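Local coordinates for protein glycoside hydrolase (Streptococcus pneumoniae serotype 4, PDB 6ORH) that probably hydrolyses alpha-L-fucosidic linkages, removing fucose from glycans and so promoting the breakdown of host-derived carbohydrate antigens, at residues L23-H28 against R61-T66; K69-V74 against L107-A112. The protein carries 2 engineered substitutions. All blocks are in the same frame, centred on the assembly; numbering follows the deposited sequence.

Contact 1 (L23-H28 against R61-T66). With FUC (alpha-L-fucopyranose), chain C.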
ATOM      1  N   LEU A  23     -17.158  -9.648  -7.862  1.00 13.26           N
ATOM      2  CA  LEU A  23     -16.335  -9.960  -9.018  1.00 12.96           C
ATOM      3  C   LEU A  23     -17.154  -9.775 -10.285  1.00 13.61           C
ATOM      4  O   LEU A  23     -18.236 -10.338 -10.405  1.00 14.46           O
ATOM      5  CB  LEU A  23     -15.925 -11.438  -8.927  1.00 14.46           C
ATOM      6  CG  LEU A  23     -14.945 -11.763  -7.813  1.00 16.29           C
ATOM      7  CD1 LEU A  23     -14.791 -13.291  -7.713  1.00 19.52           C
ATOM      8  CD2 LEU A  23     -13.602 -11.068  -8.059  1.00 19.39           C
ATOM      9  N   ALA A  24     -16.586  -9.000 -11.207  1.00 12.50           N
ATOM     10  CA  ALA A  24     -17.191  -8.725 -12.504  1.00 12.10           C
ATOM     11  C   ALA A  24     -16.129  -8.943 -13.563  1.00 11.62           C
ATOM     12  O   ALA A  24     -14.938  -8.839 -13.298  1.00 11.78           O
ATOM     13  CB  ALA A  24     -17.731  -7.311 -12.562  1.00 13.05           C
ATOM     14  N   ALA A  25     -16.581  -9.384 -14.735  1.00 11.00           N
ATOM     15  CA  ALA A  25     -15.666  -9.601 -15.832  1.00 11.51           C
ATOM     16  C   ALA A  25     -15.887  -8.544 -16.907  1.00 11.38           C
ATOM     17  O   ALA A  25     -17.021  -8.144 -17.129  1.00 12.56           O
ATOM     18  CB  ALA A  25     -15.907 -10.985 -16.419  1.00 11.77           C
ATOM     19  N   PHE A  26     -14.802  -8.125 -17.576  1.00 12.20           N
ATOM     20  CA  PHE A  26     -14.856  -7.214 -18.705  1.00 12.24           C
ATOM     21  C   PHE A  26     -14.494  -8.019 -19.949  1.00 13.04           C
ATOM     22  O   PHE A  26     -13.654  -8.921 -19.861  1.00 12.28           O
ATOM     23  CB  PHE A  26     -13.745  -6.180 -18.538  1.00 12.50           C
ATOM     24  CG  PHE A  26     -14.061  -4.712 -18.704  1.00 11.82           C
ATOM     25  CD1 PHE A  26     -15.156  -4.245 -19.434  1.00 11.95           C
ATOM     26  CD2 PHE A  26     -13.162  -3.779 -18.182  1.00 12.41           C
ATOM     27  CE1 PHE A  26     -15.376  -2.886 -19.586  1.00 12.17           C
ATOM     28  CE2 PHE A  26     -13.392  -2.416 -18.327  1.00 11.22           C
ATOM     29  CZ  PHE A  26     -14.494  -1.972 -19.032  1.00 12.47           C
ATOM     30  N   ILE A  27     -15.138  -7.707 -21.081  1.00 11.74           N
ATOM     31  CA  ILE A  27     -14.733  -8.330 -22.342  1.00 12.37           C
ATOM     32  C   ILE A  27     -14.453  -7.224 -23.358  1.00 11.85           C
ATOM     33  O   ILE A  27     -15.378  -6.511 -23.764  1.00 13.00           O
ATOM     34  CB  ILE A  27     -15.816  -9.320 -22.832  1.00 13.86           C
ATOM     35  CG1 ILE A  27     -15.972 -10.499 -21.860  1.00 14.01           C
ATOM     36  CG2 ILE A  27     -15.455  -9.803 -24.235  1.00 15.38           C
ATOM     37  CD1 ILE A  27     -16.885 -11.655 -22.343  1.00 16.69           C
ATOM     38  N   HIS A  28     -13.171  -7.097 -23.757  1.00 12.93           N
ATOM     39  CA  HIS A  28     -12.754  -6.244 -24.866  1.00 12.29           C
ATOM     40  C   HIS A  28     -12.466  -7.149 -26.067  1.00 13.08           C
ATOM     41  O   HIS A  28     -11.554  -7.968 -26.016  1.00 14.11           O
ATOM     42  CB  HIS A  28     -11.479  -5.419 -24.549  1.00 12.73           C
ATOM     43  CG  HIS A  28     -11.696  -4.223 -23.671  1.00 12.21           C
ATOM     44  ND1 HIS A  28     -12.034  -4.344 -22.326  1.00 12.34           N
ATOM     45  CD2 HIS A  28     -11.571  -2.897 -23.922  1.00 13.10           C
ATOM     46  CE1 HIS A  28     -12.125  -3.111 -21.803  1.00 12.56           C
ATOM     47  NE2 HIS A  28     -11.834  -2.221 -22.754  1.00 12.23           N
ATOM     48  N   ARG A  61     -20.119 -19.373 -19.661  1.00 14.74           N
ATOM     49  CA  ARG A  61     -20.020 -20.569 -18.818  1.00 14.34           C
ATOM     50  C   ARG A  61     -18.753 -20.508 -17.954  1.00 14.02           C
ATOM     51  O   ARG A  61     -18.810 -20.733 -16.743  1.00 14.49           O
ATOM     52  CB  ARG A  61     -20.025 -21.846 -19.671  1.00 14.19           C
ATOM     53  CG  ARG A  61     -19.932 -23.109 -18.814  1.00 14.07           C
ATOM     54  CD  ARG A  61     -19.867 -24.367 -19.683  1.00 14.67           C
ATOM     55  NE  ARG A  61     -18.620 -24.495 -20.432  1.00 14.35           N
ATOM     56  CZ  ARG A  61     -17.463 -24.955 -19.928  1.00 15.50           C
ATOM     57  NH1 ARG A  61     -17.396 -25.363 -18.662  1.00 17.09           N
ATOM     58  NH2 ARG A  61     -16.392 -25.004 -20.700  1.00 15.93           N
ATOM     59  N   VAL A  62     -17.618 -20.191 -18.567  1.00 13.76           N
ATOM     60  CA  VAL A  62     -16.352 -20.175 -17.849  1.00 14.62           C
ATOM     61  C   VAL A  62     -16.390 -19.071 -16.795  1.00 15.26           C
ATOM     62  O   VAL A  62     -16.003 -19.290 -15.649  1.00 15.44           O
ATOM     63  CB  VAL A  62     -15.142 -20.051 -18.788  1.00 14.54           C
ATOM     64  CG1 VAL A  62     -13.879 -19.665 -18.023  1.00 14.47           C
ATOM     65  CG2 VAL A  62     -14.910 -21.391 -19.496  1.00 14.97           C
ATOM     66  N   LEU A  63     -16.900 -17.896 -17.172  1.00 14.53           N
ATOM     67  CA  LEU A  63     -16.985 -16.835 -16.162  1.00 14.69           C
ATOM     68  C   LEU A  63     -17.899 -17.221 -14.993  1.00 14.91           C
ATOM     69  O   LEU A  63     -17.580 -16.933 -13.842  1.00 14.72           O
ATOM     70  CB  LEU A  63     -17.435 -15.531 -16.834  1.00 13.58           C
ATOM     71  CG  LEU A  63     -16.448 -14.950 -17.840  1.00 13.95           C
ATOM     72  CD1 LEU A  63     -17.077 -13.769 -18.586  1.00 13.99           C
ATOM     73  CD2 LEU A  63     -15.143 -14.555 -17.149  1.00 13.61           C
ATOM     74  N   LYS A  64     -19.039 -17.858 -15.283  0.50 14.36           N
ATOM     75  CA  LYS A  64     -19.971 -18.262 -14.239  0.50 14.56           C
ATOM     76  C   LYS A  64     -19.279 -19.269 -13.324  0.50 15.47           C
ATOM     77  O   LYS A  64     -19.319 -19.139 -12.096  0.50 15.32           O
ATOM     78  CB  LYS A  64     -21.218 -18.912 -14.844  0.50 14.84           C
ATOM     79  CG  LYS A  64     -22.316 -19.260 -13.846  0.50 15.40           C
ATOM     80  CD  LYS A  64     -23.060 -18.048 -13.308  0.50 14.80           C
ATOM     81  CE  LYS A  64     -24.235 -18.425 -12.429  0.50 15.15           C
ATOM     82  NZ  LYS A  64     -25.038 -17.262 -12.010  0.50 12.39           N
ATOM     83  N   GLU A  65     -18.627 -20.262 -13.941  1.00 15.56           N
ATOM     84  CA  GLU A  65     -18.020 -21.351 -13.182  1.00 15.34           C
ATOM     85  C   GLU A  65     -16.850 -20.850 -12.341  1.00 16.01           C
ATOM     86  O   GLU A  65     -16.490 -21.504 -11.357  1.00 18.34           O
ATOM     87  CB  GLU A  65     -17.564 -22.502 -14.082  1.00 15.96           C
ATOM     88  CG  GLU A  65     -18.733 -23.282 -14.680  1.00 17.87           C
ATOM     89  CD  GLU A  65     -18.238 -24.476 -15.488  1.00 18.77           C
ATOM     90  OE1 GLU A  65     -17.012 -24.803 -15.412  1.00 19.55           O
ATOM     91  OE2 GLU A  65     -19.084 -25.078 -16.200  1.00 20.01           O
ATOM     92  N   THR A  66     -16.253 -19.702 -12.713  1.00 14.99           N
ATOM     93  CA  THR A  66     -15.080 -19.219 -11.996  1.00 14.63           C
ATOM     94  C   THR A  66     -15.417 -18.032 -11.094  1.00 14.06           C
ATOM     95  O   THR A  66     -14.479 -17.338 -10.674  1.00 16.16           O
ATOM     96  CB  THR A  66     -13.904 -18.938 -12.938  1.00 14.26           C
ATOM     97  OG1 THR A  66     -14.229 -17.949 -13.924  1.00 15.33           O
ATOM     98  CG2 THR A  66     -13.471 -20.207 -13.657  1.00 14.29           C
TER
HETATM   99  C1  FUC C   4      -9.247   3.246 -21.339  1.00 13.43           C
HETATM  100  C2  FUC C   4      -9.429   2.842 -22.793  1.00 13.78           C
HETATM  101  C3  FUC C   4      -8.889   1.425 -22.948  1.00 13.44           C
HETATM  102  C4  FUC C   4      -9.735   0.452 -22.120  1.00 13.31           C
HETATM  103  C5  FUC C   4      -9.692   0.926 -20.646  1.00 12.79           C
HETATM  104  C6  FUC C   4     -10.645   0.140 -19.763  1.00 12.17           C
HETATM  105  O2  FUC C   4      -8.657   3.760 -23.587  1.00 13.99           O
HETATM  106  O3  FUC C   4      -8.926   1.062 -24.340  1.00 13.86           O
HETATM  107  O4  FUC C   4     -11.087   0.432 -22.659  1.00 13.59           O
HETATM  108  O5  FUC C   4     -10.026   2.365 -20.511  1.00 13.18           O
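No flat group takes part where A25 and I27 meet L63; the F26 ring points away from the helix, and H28 follows directly after the strand. H28 turns its edge to F26, with its CE1 3.6 Å above the centre of the F26 ring plane. The next ring atom, NE2, points to the sugar: NE2 of H28 shares with O4 of the bound alpha-L-fucose a hydrogen bond of 2.8 Å at 156°, near the ring plane. H28 ND1 is held by N295, so both ring nitrogens are engaged and the rotation of the ring is fixed. F26 touches the sugar's methyl group more loosely, its CE2 lying 4.0 Å from C6 of the fucose.

Behind the strand the chemistry is plain hydrocarbon. L63 straddles the methyl of A25, both of its branches, CD1 and CD2, standing 3.7 Å from A25 CB. Its CG lies anti to the carbonyl carbon (chi1 -65°), which sends the fork toward the strand. I27 adds a longer contact, CD1 to L63 CD1 at 4.3 Å.

Helix 56-65 thus packs on the outside of barrel strand 23-27, as in a TIM barrel, while H28, just past the strand's C-terminal end, is one of the residues lining the fucose pocket. F68 and M118 also press on L63, strand 292-295 runs parallel beside strand 23-27, and helix 306-322 lies against L23 and V62.

Contact 2 (K69-V74 against L107-A112); sequences KKLILV and LEVSQA
V109 against L71 and L73 is a small, buried, wholly apolar strand-to-helix contact, in which helix 105-116 packs on the outer side of strand 70-74 in the alpha-L-fucosidase barrel. No hydrogen bond or salt bridge crosses it, and a single helix residue meets two alternate residues of the strand, whose side chains point outward from the barrel on the same side.

V109 divides its two methyls between the leucines. V109 CG1 stands anti to the backbone N (chi1 176°) and rests 3.8 Å from L71 CD1, with L71 CD2 a little farther from the same methyl, at 4.1 Å. V109 CG2 lies 3.9 Å from L73 CD2. The two approaches differ: L71 passes V109 at a slant, whereas L73 and V109 meet tip to tip; L73 CD2 also lies 4.0 Å from V109 CB. L71 has CG anti to the backbone N (chi1 -177°), which sends its fork to the helix, CD1 leading. V109 thus bridges the two leucines, slanting past one and meeting the other end on, with the nearest alpha carbons, those of L73 and V109, still 8.3 Å apart.

On the neighbouring helix 56-65, V60 and L63 touch L71 and W59 touches V109. I27 of strand 23-27 reaches both leucines, and M120 of strand 119-124 packs on V109, so the contact lies in the layer between the parallel strands and the helices around them.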
ATOM      1  N   LYS A  69     -19.967 -12.539 -11.377  1.00 13.94           N
ATOM      2  CA  LYS A  69     -21.398 -12.309 -11.182  1.00 14.47           C
ATOM      3  C   LYS A  69     -21.950 -11.292 -12.180  1.00 14.88           C
ATOM      4  O   LYS A  69     -23.178 -11.156 -12.308  1.00 17.51           O
ATOM      5  CB  LYS A  69     -21.686 -11.860  -9.743  1.00 14.94           C
ATOM      6  CG  LYS A  69     -21.169 -12.830  -8.689  1.00 17.25           C
ATOM      7  CD  LYS A  69     -21.813 -14.187  -8.865  1.00 19.23           C
ATOM      8  CE  LYS A  69     -21.328 -15.177  -7.824  1.00 22.34           C
ATOM      9  NZ  LYS A  69     -21.681 -16.571  -8.197  1.00 26.42           N
ATOM     10  N   LYS A  70     -21.053 -10.704 -12.980  1.00 12.36           N
ATOM     11  CA  LYS A  70     -21.448  -9.698 -13.952  1.00 11.67           C
ATOM     12  C   LYS A  70     -20.432  -9.722 -15.088  1.00 11.85           C
ATOM     13  O   LYS A  70     -19.262 -10.014 -14.870  1.00 13.31           O
ATOM     14  CB  LYS A  70     -21.492  -8.317 -13.290  1.00 12.94           C
ATOM     15  CG  LYS A  70     -21.839  -7.157 -14.222  1.00 12.34           C
ATOM     16  CD  LYS A  70     -22.288  -5.901 -13.461  1.00 11.38           C
ATOM     17  CE  LYS A  70     -21.305  -5.453 -12.404  1.00 13.16           C
ATOM     18  NZ  LYS A  70     -21.923  -4.373 -11.590  1.00 12.34           N
ATOM     19  N   LEU A  71     -20.926  -9.498 -16.310  1.00 11.20           N
ATOM     20  CA  LEU A  71     -20.106  -9.466 -17.518  1.00 10.87           C
ATOM     21  C   LEU A  71     -20.383  -8.135 -18.218  1.00 11.53           C
ATOM     22  O   LEU A  71     -21.533  -7.901 -18.636  1.00 11.24           O
ATOM     23  CB  LEU A  71     -20.521 -10.668 -18.394  1.00 12.03           C
ATOM     24  CG  LEU A  71     -19.759 -10.912 -19.701  1.00 12.23           C
ATOM     25  CD1 LEU A  71     -20.210 -12.225 -20.332  1.00 13.28           C
ATOM     26  CD2 LEU A  71     -19.909  -9.775 -20.733  1.00 12.39           C
ATOM     27  N   ILE A  72     -19.339  -7.283 -18.295  1.00 10.32           N
ATOM     28  CA  ILE A  72     -19.435  -6.007 -18.998  1.00 10.65           C
ATOM     29  C   ILE A  72     -18.840  -6.149 -20.398  1.00 10.72           C
ATOM     30  O   ILE A  72     -17.643  -6.341 -20.559  1.00 11.72           O
ATOM     31  CB  ILE A  72     -18.792  -4.872 -18.179  1.00 11.21           C
ATOM     32  CG1 ILE A  72     -19.348  -4.858 -16.750  1.00 11.98           C
ATOM     33  CG2 ILE A  72     -19.020  -3.524 -18.873  1.00 11.22           C
ATOM     34  CD1 ILE A  72     -18.814  -3.730 -15.877  1.00 13.44           C
ATOM     35  N   LEU A  73     -19.707  -6.036 -21.421  1.00 10.41           N
ATOM     36  CA  LEU A  73     -19.308  -6.272 -22.801  1.00 10.82           C
ATOM     37  C   LEU A  73     -19.061  -4.941 -23.507  1.00 10.83           C
ATOM     38  O   LEU A  73     -19.952  -4.078 -23.602  1.00 11.36           O
ATOM     39  CB  LEU A  73     -20.480  -6.989 -23.507  1.00 12.07           C
ATOM     40  CG  LEU A  73     -20.217  -7.335 -24.978  1.00 12.11           C
ATOM     41  CD1 LEU A  73     -19.050  -8.337 -25.088  1.00 13.10           C
ATOM     42  CD2 LEU A  73     -21.478  -7.984 -25.579  1.00 12.98           C
ATOM     43  N   VAL A  74     -17.875  -4.836 -24.132  1.00 10.63           N
ATOM     44  CA  VAL A  74     -17.645  -3.750 -25.076  1.00 11.30           C
ATOM     45  C   VAL A  74     -18.473  -4.001 -26.336  1.00 11.88           C
ATOM     46  O   VAL A  74     -18.296  -5.027 -27.000  1.00 13.10           O
ATOM     47  CB  VAL A  74     -16.149  -3.636 -25.402  1.00 11.60           C
ATOM     48  CG1 VAL A  74     -15.898  -2.664 -26.567  1.00 11.81           C
ATOM     49  CG2 VAL A  74     -15.396  -3.194 -24.153  1.00 11.65           C
ATOM     50  N   LEU A 107     -26.585  -9.848 -28.679  1.00 14.05           N
ATOM     51  CA  LEU A 107     -27.602 -10.882 -28.530  1.00 14.90           C
ATOM     52  C   LEU A 107     -26.972 -12.205 -28.093  1.00 14.02           C
ATOM     53  O   LEU A 107     -27.501 -12.857 -27.183  1.00 14.00           O
ATOM     54  CB  LEU A 107     -28.324 -11.066 -29.870  1.00 15.88           C
ATOM     55  CG  LEU A 107     -29.458 -12.093 -29.830  1.00 17.09           C
ATOM     56  CD1 LEU A 107     -30.565 -11.624 -28.903  1.00 19.50           C
ATOM     57  CD2 LEU A 107     -30.016 -12.296 -31.237  1.00 19.35           C
ATOM     58  N   GLU A 108     -25.885 -12.639 -28.750  1.00 13.26           N
ATOM     59  CA  GLU A 108     -25.289 -13.934 -28.427  1.00 13.86           C
ATOM     60  C   GLU A 108     -24.861 -13.978 -26.959  1.00 14.66           C
ATOM     61  O   GLU A 108     -25.156 -14.951 -26.258  1.00 13.51           O
ATOM     62  CB  GLU A 108     -24.128 -14.298 -29.349  1.00 14.37           C
ATOM     63  CG  GLU A 108     -24.595 -14.432 -30.792  1.00 15.24           C
ATOM     64  CD  GLU A 108     -23.585 -15.081 -31.711  1.00 18.06           C
ATOM     65  OE1 GLU A 108     -22.497 -15.456 -31.252  1.00 17.24           O
ATOM     66  OE2 GLU A 108     -23.902 -15.191 -32.934  1.00 18.81           O
ATOM     67  N   VAL A 109     -24.221 -12.895 -26.488  1.00 13.41           N
ATOM     68  CA  VAL A 109     -23.795 -12.853 -25.091  1.00 13.40           C
ATOM     69  C   VAL A 109     -25.020 -12.828 -24.175  1.00 13.69           C
ATOM     70  O   VAL A 109     -25.005 -13.485 -23.135  1.00 14.62           O
ATOM     71  CB  VAL A 109     -22.827 -11.673 -24.825  1.00 12.63           C
ATOM     72  CG1 VAL A 109     -22.481 -11.579 -23.334  1.00 13.23           C
ATOM     73  CG2 VAL A 109     -21.537 -11.849 -25.620  1.00 13.64           C
ATOM     74  N   SER A 110     -26.035 -12.030 -24.541  1.00 13.82           N
ATOM     75  CA  SER A 110     -27.221 -11.854 -23.719  1.00 13.33           C
ATOM     76  C   SER A 110     -27.973 -13.175 -23.567  1.00 14.66           C
ATOM     77  O   SER A 110     -28.456 -13.454 -22.477  1.00 15.10           O
ATOM     78  CB  SER A 110     -28.131 -10.787 -24.304  1.00 13.43           C
ATOM     79  OG  SER A 110     -27.515  -9.500 -24.202  1.00 13.81           O
ATOM     80  N   GLN A 111     -28.034 -13.968 -24.644  1.00 15.11           N
ATOM     81  CA  GLN A 111     -28.738 -15.252 -24.561  1.00 16.48           C
ATOM     82  C   GLN A 111     -28.058 -16.146 -23.530  1.00 15.34           C
ATOM     83  O   GLN A 111     -28.746 -16.750 -22.683  1.00 15.91           O
ATOM     84  CB  GLN A 111     -28.714 -15.956 -25.913  1.00 18.20           C
ATOM     85  CG  GLN A 111     -29.673 -15.310 -26.892  1.00 20.56           C
ATOM     86  CD  GLN A 111     -29.473 -15.803 -28.301  1.00 25.44           C
ATOM     87  OE1 GLN A 111     -28.396 -16.276 -28.676  1.00 28.88           O
ATOM     88  NE2 GLN A 111     -30.521 -15.680 -29.100  1.00 26.91           N
ATOM     89  N   ALA A 112     -26.720 -16.240 -23.640  1.00 15.01           N
ATOM     90  CA  ALA A 112     -25.935 -17.037 -22.695  1.00 13.81           C
ATOM     91  C   ALA A 112     -26.028 -16.486 -21.266  1.00 13.72           C
ATOM     92  O   ALA A 112     -26.218 -17.227 -20.302  1.00 14.09           O
ATOM     93  CB  ALA A 112     -24.509 -17.155 -23.185  1.00 14.48           C
TER

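In the fold
Both contacts are buried and belong to the same barrel layer, each setting a helix on the outside of one of two adjacent parallel strands. Helix 56-65 of contact 1 connects strand 23-27 to strand 70-74, a beta-alpha-beta crossover, and the chain then runs on to helix 105-116 of contact 2. Backbone bonds between the strands join the two directly: A25 N to K70 O at 2.8 Å and A25 O to I72 N at 2.7 Å. The helix-facing chemistry is aliphatic in both. They differ at the inner end, where contact 1 carries H28 into the fucose pocket, while the L73 side chain of contact 2 stays about 12 Å from the sugar.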